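Local atomic coordinates of SaTIE-TED (Staphylococcus aureus, PDB entry 6FX6), a protein that is a surface protein domain of uncertain function, probably forming an internal cysteine-glutamine thioester for covalent attachment to a host target, as in related bacterial adhesins. Residues D66-D71 against P209-S214; Q96-Q101 against N117-E122; A177-N182 against I198-I203. All blocks are in the same frame, centred on the assembly; numbering follows the deposited sequence.

Contact 1 (D66-D71 against P209-S214); sequences DTLFKD and PLVYTS
Val211 presents both of its methyl groups to the loop 66-71, and each meets a different residue. CG1 lies against the hydroxyl of Thr67, with OG1 3.4 Å from Val211 CG1, and the two side chains approach at a slant. CG2 meets the end of Leu68, where CD2 stands 4.0 Å from Val211 CG2; here the side chains run across each other at roughly a right angle. The valine, beta-branched as suits an extended strand, can serve two neighbours because its CG1 sits between the backbone N and the carbonyl carbon (chi1 55°) while CG2 points away from that N. Thr67 suits its place by being two-sided: OG1 touches a methyl group yet is satisfied by a hydrogen bond to the backbone O of Asn64. Leu68 carries its CG anti to the backbone N (chi1 -175°), and this same CG rests over the centre of the Phe69 ring, 3.7 Å above its plane; leucine is long enough to lie there and still reach the valine. Ile48 touches both Leu68 and Val211, widening the small apolar cluster. Backbone bonds join Val211 to Ala63 of strand 59-64. The arrangement is that of a strand-to-helix connection folding back over the neighbouring strand of an antiparallel sheet, after which Asp71, as N-cap, bonds Leu74 N and starts helix 72-87.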
loop_
_atom_site.group_PDB
_atom_site.type_symbol
_atom_site.label_atom_id
_atom_site.label_comp_id
_atom_site.label_asym_id
_atom_site.label_seq_id
_atom_site.Cartn_x
_atom_site.Cartn_y
_atom_site.Cartn_z
ATOM N N ASP A 66 6.068 5.788 12.565
ATOM C CA ASP A 66 5.492 5.767 13.922
ATOM C C ASP A 66 5.869 6.943 14.845
ATOM O O ASP A 66 5.187 7.164 15.846
ATOM C CB ASP A 66 5.753 4.416 14.626
ATOM C CG ASP A 66 7.238 4.100 14.811
ATOM O OD1 ASP A 66 8.100 4.975 14.566
ATOM O OD2 ASP A 66 7.542 2.949 15.195
ATOM N N THR A 67 6.928 7.689 14.513
ATOM C CA THR A 67 7.278 8.914 15.255
ATOM C C THR A 67 6.207 10.004 15.118
ATOM O O THR A 67 6.030 10.814 16.029
ATOM C CB THR A 67 8.640 9.509 14.824
ATOM O OG1 THR A 67 8.592 9.894 13.447
ATOM C CG2 THR A 67 9.774 8.513 15.042
ATOM N N LEU A 68 5.501 10.018 13.988
ATOM C CA LEU A 68 4.422 10.976 13.745
ATOM C C LEU A 68 3.054 10.440 14.180
ATOM O O LEU A 68 2.292 11.160 14.829
ATOM C CB LEU A 68 4.390 11.360 12.265
ATOM C CG LEU A 68 3.398 12.438 11.813
ATOM C CD1 LEU A 68 3.563 13.736 12.594
ATOM C CD2 LEU A 68 3.575 12.679 10.325
ATOM N N PHE A 69 2.745 9.194 13.814
ATOM C CA PHE A 69 1.443 8.574 14.110
ATOM C C PHE A 69 1.586 7.333 14.982
ATOM O O PHE A 69 2.175 6.342 14.560
ATOM C CB PHE A 69 0.726 8.194 12.814
ATOM C CG PHE A 69 0.509 9.353 11.887
ATOM C CD1 PHE A 69 -0.323 10.410 12.259
ATOM C CD2 PHE A 69 1.137 9.400 10.643
ATOM C CE1 PHE A 69 -0.522 11.490 11.410
ATOM C CE2 PHE A 69 0.941 10.477 9.790
ATOM C CZ PHE A 69 0.110 11.522 10.172
ATOM N N LYS A 70 1.036 7.397 16.192
ATOM C CA LYS A 70 1.021 6.255 17.107
ATOM C C LYS A 70 0.078 5.139 16.642
ATOM O O LYS A 70 0.437 3.963 16.705
ATOM C CB LYS A 70 0.617 6.701 18.517
ATOM C CG LYS A 70 1.654 7.559 19.224
ATOM C CD LYS A 70 1.247 7.841 20.667
ATOM C CE LYS A 70 2.440 7.868 21.612
ATOM N NZ LYS A 70 2.011 7.859 23.041
ATOM N N ASP A 71 -1.116 5.519 16.181
ATOM C CA ASP A 71 -2.172 4.561 15.812
ATOM C C ASP A 71 -1.771 3.709 14.599
ATOM O O ASP A 71 -1.594 4.232 13.491
ATOM C CB ASP A 71 -3.490 5.302 15.531
ATOM C CG ASP A 71 -4.690 4.368 15.460
ATOM O OD1 ASP A 71 -5.166 3.914 16.528
ATOM O OD2 ASP A 71 -5.171 4.098 14.339
ATOM N N PRO A 209 7.888 2.203 6.292
ATOM C CA PRO A 209 7.469 3.546 5.914
ATOM C C PRO A 209 8.211 4.623 6.693
ATOM O O PRO A 209 8.357 4.513 7.908
ATOM C CB PRO A 209 5.965 3.563 6.222
ATOM C CG PRO A 209 5.747 2.492 7.220
ATOM C CD PRO A 209 6.856 1.493 7.075
ATOM N N LEU A 210 8.675 5.645 5.978
ATOM C CA LEU A 210 9.465 6.721 6.548
ATOM C C LEU A 210 8.681 8.028 6.541
ATOM O O LEU A 210 7.814 8.243 5.689
ATOM C CB LEU A 210 10.758 6.894 5.746
ATOM C CG LEU A 210 11.675 5.667 5.636
ATOM C CD1 LEU A 210 12.942 5.993 4.854
ATOM C CD2 LEU A 210 12.035 5.131 7.014
ATOM N N VAL A 211 8.981 8.888 7.511
ATOM C CA VAL A 211 8.510 10.268 7.520
ATOM C C VAL A 211 9.755 11.134 7.393
ATOM O O VAL A 211 10.792 10.831 7.991
ATOM C CB VAL A 211 7.653 10.624 8.770
ATOM C CG1 VAL A 211 8.371 10.333 10.084
ATOM C CG2 VAL A 211 7.213 12.083 8.729
ATOM N N TYR A 212 9.648 12.183 6.583
ATOM C CA TYR A 212 10.747 13.099 6.304
ATOM C C TYR A 212 10.379 14.489 6.793
ATOM O O TYR A 212 9.300 14.997 6.477
ATOM C CB TYR A 212 11.047 13.121 4.807
ATOM C CG TYR A 212 11.825 11.915 4.352
ATOM C CD1 TYR A 212 13.212 11.876 4.475
ATOM C CD2 TYR A 212 11.179 10.807 3.807
ATOM C CE1 TYR A 212 13.937 10.765 4.069
ATOM C CE2 TYR A 212 11.896 9.689 3.391
ATOM C CZ TYR A 212 13.275 9.674 3.526
ATOM O OH TYR A 212 13.993 8.580 3.121
ATOM N N THR A 213 11.296 15.097 7.545
ATOM C CA THR A 213 11.054 16.347 8.253
ATOM C C THR A 213 12.186 17.322 7.960
ATOM O O THR A 213 13.357 16.951 8.024
ATOM C CB THR A 213 10.967 16.088 9.770
ATOM O OG1 THR A 213 9.896 15.173 10.034
ATOM C CG2 THR A 213 10.727 17.377 10.555
ATOM N N SER A 214 11.822 18.561 7.624
ATOM C CA SER A 214 12.768 19.665 7.493
ATOM C C SER A 214 12.213 20.880 8.238
ATOM O O SER A 214 11.324 21.568 7.727
ATOM C CB SER A 214 13.003 20.006 6.021
ATOM O OG SER A 214 13.858 21.128 5.889
#

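Contact 2 (Q96-Q101 against N117-E122); sequences QYIATQ and NGLNYE
The ring of Tyr121 meets helix 94-107 with an edge: Ala99 O lies close to the ring plane, 3.7 Å from Tyr121 CE1, where the slightly positive ring hydrogens suit a carbonyl oxygen. Tyr121 CD1 is also 4.1 Å from Ala99 CB. Met102 and Leu103, on the next turn of that helix, touch the ring as well. Tyr121 reaches this position because its CG is anti to the backbone N (chi1 -178°), and its OH ends in a hydrogen bond to OE2 of Glu106, so a polar tip finds a partner beside an apolar ring. Alanine suits the crossing because its short side chain lets the ring come up to the helix backbone. One residue earlier, Ile98 and Leu119 meet at about a right angle, with CG2 of Ile98 3.6 Å from CD2 of Leu119. CG2 of Ile98, anti to the backbone N, is the branch turned to Leu119. Trp19 touches both residues. On another side of the helix, Gln96 O accepts two bonds from Thr100, from OG1 and from N, each 2.9 Å long and arriving from opposite faces of the carbonyl plane; a buried hydroxyl is thereby satisfied within its own helix. Asn120, with positive phi (57°), turns the chain from the 3-10 segment 117-119 into helix 121-134. On the same helix as Ala99, Gln101 OE1 accepts a hydrogen bond from Cys47 N, consistent with the cysteine-glutamine pair of this family, although Gln101 is modelled with its amide nitrogen intact. Helix 94-107 thus packs against the 3-10 turn 117-119 and the first turn of helix 121-134 in the thioester domain.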
loop_
_atom_site.group_PDB
_atom_site.type_symbol
_atom_site.label_atom_id
_atom_site.label_comp_id
_atom_site.label_asym_id
_atom_site.label_seq_id
_atom_site.Cartn_x
_atom_site.Cartn_y
_atom_site.Cartn_z
ATOM N N GLN A 96 -4.773 10.686 -10.673
ATOM C CA GLN A 96 -4.689 9.602 -9.671
ATOM C C GLN A 96 -3.814 9.972 -8.487
ATOM O O GLN A 96 -4.189 9.712 -7.344
ATOM C CB GLN A 96 -4.156 8.275 -10.247
ATOM C CG GLN A 96 -5.196 7.223 -10.586
ATOM C CD GLN A 96 -6.163 6.887 -9.466
ATOM O OE1 GLN A 96 -7.357 7.133 -9.583
ATOM N NE2 GLN A 96 -5.660 6.302 -8.395
ATOM N N TYR A 97 -2.637 10.533 -8.763
ATOM C CA TYR A 97 -1.756 11.012 -7.696
ATOM C C TYR A 97 -2.477 12.002 -6.788
ATOM O O TYR A 97 -2.399 11.894 -5.567
ATOM C CB TYR A 97 -0.480 11.669 -8.237
ATOM C CG TYR A 97 0.397 12.162 -7.116
ATOM C CD1 TYR A 97 1.339 11.328 -6.517
ATOM C CD2 TYR A 97 0.242 13.447 -6.609
ATOM C CE1 TYR A 97 2.123 11.778 -5.463
ATOM C CE2 TYR A 97 1.011 13.902 -5.556
ATOM C CZ TYR A 97 1.950 13.073 -4.983
ATOM O OH TYR A 97 2.711 13.554 -3.943
ATOM N N ILE A 98 -3.150 12.974 -7.395
ATOM C CA ILE A 98 -3.890 13.996 -6.649
ATOM C C ILE A 98 -4.998 13.356 -5.819
ATOM O O ILE A 98 -5.152 13.676 -4.638
ATOM C CB ILE A 98 -4.469 15.083 -7.587
ATOM C CG1 ILE A 98 -3.338 15.960 -8.110
ATOM C CG2 ILE A 98 -5.485 15.961 -6.862
ATOM C CD1 ILE A 98 -3.734 16.893 -9.235
ATOM N N ALA A 99 -5.764 12.457 -6.440
ATOM C CA ALA A 99 -6.852 11.749 -5.740
ATOM C C ALA A 99 -6.317 10.968 -4.542
ATOM O O ALA A 99 -6.906 10.998 -3.466
ATOM C CB ALA A 99 -7.585 10.817 -6.689
ATOM N N THR A 100 -5.186 10.294 -4.734
ATOM C CA THR A 100 -4.552 9.539 -3.659
ATOM C C THR A 100 -4.109 10.469 -2.525
ATOM O O THR A 100 -4.393 10.193 -1.358
ATOM C CB THR A 100 -3.370 8.709 -4.193
ATOM O OG1 THR A 100 -3.845 7.838 -5.221
ATOM C CG2 THR A 100 -2.735 7.874 -3.096
ATOM N N GLN A 101 -3.436 11.566 -2.873
ATOM C CA GLN A 101 -3.046 12.587 -1.888
ATOM C C GLN A 101 -4.265 13.129 -1.152
ATOM O O GLN A 101 -4.223 13.315 0.058
ATOM C CB GLN A 101 -2.305 13.749 -2.561
ATOM C CG GLN A 101 -1.886 14.889 -1.631
ATOM C CD GLN A 101 -0.846 14.477 -0.617
ATOM O OE1 GLN A 101 0.356 14.619 -0.861
ATOM N NE2 GLN A 101 -1.295 13.959 0.524
ATOM N N ASN A 117 -14.218 19.160 -11.171
ATOM C CA ASN A 117 -14.966 18.012 -11.710
ATOM C C ASN A 117 -14.096 17.076 -12.554
ATOM O O ASN A 117 -14.318 15.865 -12.567
ATOM C CB ASN A 117 -16.162 18.486 -12.544
ATOM C CG ASN A 117 -17.163 17.375 -12.814
ATOM O OD1 ASN A 117 -17.719 16.790 -11.884
ATOM N ND2 ASN A 117 -17.404 17.081 -14.090
ATOM N N GLY A 118 -13.099 17.641 -13.237
ATOM C CA GLY A 118 -12.162 16.870 -14.049
ATOM C C GLY A 118 -11.248 15.901 -13.314
ATOM O O GLY A 118 -10.581 15.095 -13.957
ATOM N N LEU A 119 -11.185 15.989 -11.984
ATOM C CA LEU A 119 -10.554 14.936 -11.169
ATOM C C LEU A 119 -11.256 13.589 -11.211
ATOM O O LEU A 119 -10.597 12.563 -11.050
ATOM C CB LEU A 119 -10.447 15.334 -9.691
ATOM C CG LEU A 119 -9.049 15.713 -9.242
ATOM C CD1 LEU A 119 -8.626 16.960 -9.967
ATOM C CD2 LEU A 119 -9.022 15.934 -7.745
ATOM N N ASN A 120 -12.580 13.601 -11.372
ATOM C CA ASN A 120 -13.390 12.395 -11.250
ATOM C C ASN A 120 -13.133 11.789 -9.861
ATOM O O ASN A 120 -12.865 10.593 -9.730
ATOM C CB ASN A 120 -13.050 11.420 -12.397
ATOM C CG ASN A 120 -14.133 10.386 -12.644
ATOM O OD1 ASN A 120 -15.326 10.677 -12.549
ATOM N ND2 ASN A 120 -13.718 9.173 -12.984
ATOM N N TYR A 121 -13.211 12.638 -8.832
ATOM C CA TYR A 121 -12.700 12.298 -7.497
ATOM C C TYR A 121 -13.466 11.174 -6.824
ATOM O O TYR A 121 -12.857 10.247 -6.289
ATOM C CB TYR A 121 -12.684 13.514 -6.557
ATOM C CG TYR A 121 -12.111 13.203 -5.177
ATOM C CD1 TYR A 121 -10.786 12.782 -5.031
ATOM C CD2 TYR A 121 -12.896 13.310 -4.021
ATOM C CE1 TYR A 121 -10.260 12.479 -3.777
ATOM C CE2 TYR A 121 -12.378 13.022 -2.760
ATOM C CZ TYR A 121 -11.062 12.603 -2.639
ATOM O OH TYR A 121 -10.534 12.311 -1.393
ATOM N N GLU A 122 -14.789 11.263 -6.836
ATOM C CA GLU A 122 -15.612 10.285 -6.132
ATOM C C GLU A 122 -15.424 8.875 -6.692
ATOM O O GLU A 122 -15.345 7.920 -5.922
ATOM C CB GLU A 122 -17.090 10.695 -6.142
ATOM C CG GLU A 122 -17.388 11.964 -5.347
ATOM C CD GLU A 122 -16.972 11.870 -3.882
ATOM O OE1 GLU A 122 -17.347 10.882 -3.213
ATOM O OE2 GLU A 122 -16.265 12.785 -3.400
#

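Contact 3 (A177-N182 against I198-I203); sequences AKIEGN and IHLDRI
Just past Leu200, which packs against Ile179, the carboxylate of Asp201 is held by a salt bridge from OD1 to NH1 of Arg170. This charged pair lies within one of two sheets packed face to face, as in a beta-sandwich: strand 195-201 belongs to a mixed four-stranded sheet, strand 175-180 to a three-stranded antiparallel one, and no hydrogen bond links the two segments. Their apolar side chains meet between the two layers. The CA atoms of Ala177 and Ile198 are 7.6 Å apart, while those of Ile179 and Leu200 are 9.4 Å apart, and residue size follows: a small alanine faces isoleucine where the strands are near, and two long branched chains face each other where they are farther apart. Ile169 of strand 168-170 touches Ala177, Ile179 and Leu200, joining both pairs in one apolar core. Beyond Ile179 the chain turns at Gly181, whose positive phi (65°) suits a residue without a side chain, and strand 183-188 follows. At the wider end, Ile179 CD1 comes to 4.4 Å from Leu200 CD2, a loose touch between branch ends. At the narrower end, Ile198 has CG1 beside its backbone N and CG2 anti to it (chi1 -64°), and the methyl of Ala177 meets both branches: its CB lies 3.9 Å from Ile198 CD1 and 4.1 Å from Ile198 CG2.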
loop_
_atom_site.group_PDB
_atom_site.type_symbol
_atom_site.label_atom_id
_atom_site.label_comp_id
_atom_site.label_asym_id
_atom_site.label_seq_id
_atom_site.Cartn_x
_atom_site.Cartn_y
_atom_site.Cartn_z
ATOM N N ALA A 177 4.806 -24.524 -5.279
ATOM C CA ALA A 177 3.466 -23.994 -5.089
ATOM C C ALA A 177 3.108 -23.070 -6.238
ATOM O O ALA A 177 3.807 -22.086 -6.476
ATOM C CB ALA A 177 3.379 -23.248 -3.769
ATOM N N LYS A 178 2.018 -23.396 -6.938
ATOM C CA LYS A 178 1.495 -22.587 -8.040
ATOM C C LYS A 178 -0.003 -22.350 -7.850
ATOM O O LYS A 178 -0.702 -23.174 -7.249
ATOM C CB LYS A 178 1.751 -23.286 -9.385
ATOM C CG LYS A 178 1.463 -22.406 -10.596
ATOM C CD LYS A 178 1.773 -23.078 -11.925
ATOM C CE LYS A 178 1.338 -22.178 -13.076
ATOM N NZ LYS A 178 1.688 -22.731 -14.411
ATOM N N ILE A 179 -0.482 -21.225 -8.380
ATOM C CA ILE A 179 -1.903 -20.875 -8.391
ATOM C C ILE A 179 -2.494 -21.097 -9.800
ATOM O O ILE A 179 -1.872 -20.770 -10.814
ATOM C CB ILE A 179 -2.116 -19.422 -7.886
ATOM C CG1 ILE A 179 -1.845 -19.366 -6.374
ATOM C CG2 ILE A 179 -3.529 -18.919 -8.181
ATOM C CD1 ILE A 179 -1.652 -17.980 -5.804
ATOM N N GLU A 180 -3.692 -21.674 -9.838
ATOM C CA GLU A 180 -4.463 -21.835 -11.069
ATOM C C GLU A 180 -5.932 -21.547 -10.723
ATOM O O GLU A 180 -6.605 -22.372 -10.102
ATOM C CB GLU A 180 -4.259 -23.249 -11.633
ATOM C CG GLU A 180 -4.555 -23.389 -13.117
ATOM C CD GLU A 180 -4.241 -24.775 -13.678
ATOM O OE1 GLU A 180 -4.492 -24.991 -14.884
ATOM O OE2 GLU A 180 -3.749 -25.652 -12.932
ATOM N N GLY A 181 -6.406 -20.355 -11.086
ATOM C CA GLY A 181 -7.748 -19.900 -10.716
ATOM C C GLY A 181 -7.891 -19.733 -9.207
ATOM O O GLY A 181 -7.185 -18.926 -8.597
ATOM N N ASN A 182 -8.790 -20.512 -8.606
ATOM C CA ASN A 182 -8.950 -20.543 -7.145
ATOM C C ASN A 182 -8.341 -21.786 -6.489
ATOM O O ASN A 182 -8.660 -22.097 -5.341
ATOM C CB ASN A 182 -10.433 -20.381 -6.775
ATOM C CG ASN A 182 -10.863 -18.932 -6.745
ATOM O OD1 ASN A 182 -10.133 -18.070 -6.247
ATOM N ND2 ASN A 182 -12.053 -18.652 -7.271
ATOM N N ILE A 198 3.520 -22.078 3.311
ATOM C CA ILE A 198 3.396 -21.365 2.046
ATOM C C ILE A 198 2.708 -20.020 2.304
ATOM O O ILE A 198 1.662 -19.979 2.950
ATOM C CB ILE A 198 2.576 -22.196 1.032
ATOM C CG1 ILE A 198 3.323 -23.497 0.707
ATOM C CG2 ILE A 198 2.311 -21.391 -0.234
ATOM C CD1 ILE A 198 2.555 -24.479 -0.151
ATOM N N HIS A 199 3.294 -18.935 1.799
ATOM C CA HIS A 199 2.728 -17.588 1.935
ATOM C C HIS A 199 2.282 -17.067 0.586
ATOM O O HIS A 199 3.077 -17.036 -0.348
ATOM C CB HIS A 199 3.760 -16.599 2.487
ATOM C CG HIS A 199 4.413 -17.040 3.755
ATOM N ND1 HIS A 199 3.930 -16.694 4.998
ATOM C CD2 HIS A 199 5.531 -17.773 3.973
ATOM C CE1 HIS A 199 4.716 -17.209 5.930
ATOM N NE2 HIS A 199 5.695 -17.868 5.334
ATOM N N LEU A 200 1.027 -16.632 0.503
ATOM C CA LEU A 200 0.449 -16.060 -0.718
ATOM C C LEU A 200 0.265 -14.552 -0.536
ATOM O O LEU A 200 -0.763 -14.109 -0.035
ATOM C CB LEU A 200 -0.891 -16.732 -1.023
ATOM C CG LEU A 200 -0.891 -18.258 -0.979
ATOM C CD1 LEU A 200 -2.280 -18.769 -1.344
ATOM C CD2 LEU A 200 0.175 -18.848 -1.892
ATOM N N ASP A 201 1.268 -13.777 -0.959
ATOM C CA ASP A 201 1.334 -12.340 -0.675
ATOM C C ASP A 201 0.490 -11.498 -1.627
ATOM O O ASP A 201 0.523 -11.700 -2.843
ATOM C CB ASP A 201 2.776 -11.826 -0.786
ATOM C CG ASP A 201 3.734 -12.545 0.134
ATOM O OD1 ASP A 201 3.334 -12.956 1.242
ATOM O OD2 ASP A 201 4.903 -12.686 -0.260
ATOM N N ARG A 202 -0.227 -10.530 -1.069
ATOM C CA ARG A 202 -0.887 -9.495 -1.867
ATOM C C ARG A 202 0.073 -8.371 -2.279
ATOM O O ARG A 202 -0.134 -7.741 -3.310
ATOM C CB ARG A 202 -2.071 -8.899 -1.106
ATOM C CG ARG A 202 -3.252 -9.839 -0.972
ATOM C CD ARG A 202 -4.277 -9.280 -0.002
ATOM N NE ARG A 202 -5.485 -10.100 0.050
ATOM C CZ ARG A 202 -6.525 -10.015 -0.785
ATOM N NH1 ARG A 202 -6.557 -9.130 -1.788
ATOM N NH2 ARG A 202 -7.563 -10.834 -0.611
ATOM N N ILE A 203 1.098 -8.118 -1.460
ATOM C CA ILE A 203 2.068 -7.044 -1.690
ATOM C C ILE A 203 3.493 -7.613 -1.694
ATOM O O ILE A 203 3.900 -8.286 -0.750
ATOM C CB ILE A 203 1.945 -5.942 -0.607
ATOM C CG1 ILE A 203 0.533 -5.330 -0.632
ATOM C CG2 ILE A 203 3.002 -4.860 -0.813
ATOM C CD1 ILE A 203 0.241 -4.350 0.491
#

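In the fold
Contact 1 closes a long loop of the chain, and contacts 2 and 3 both lie inside it, in series. Contact 1 sits on the eight-stranded antiparallel sheet, beside the start of helix 72-87; contact 2, whose centre is 25 Å from that of contact 1, involves helices 94-107 and 121-134. Contact 3 lies on the opposite side of the chain's centre from both, its centre about 32 Å from each of theirs, in the smaller all-beta part. After helix 121-134 the chain builds most of the sandwich, returns with strands 210-213 and 220-222 to the large sheet, then goes back with strand 231-238 to fill the sandwich's four-stranded sheet. This out-and-back course accords with the slipknot topology described for this domain.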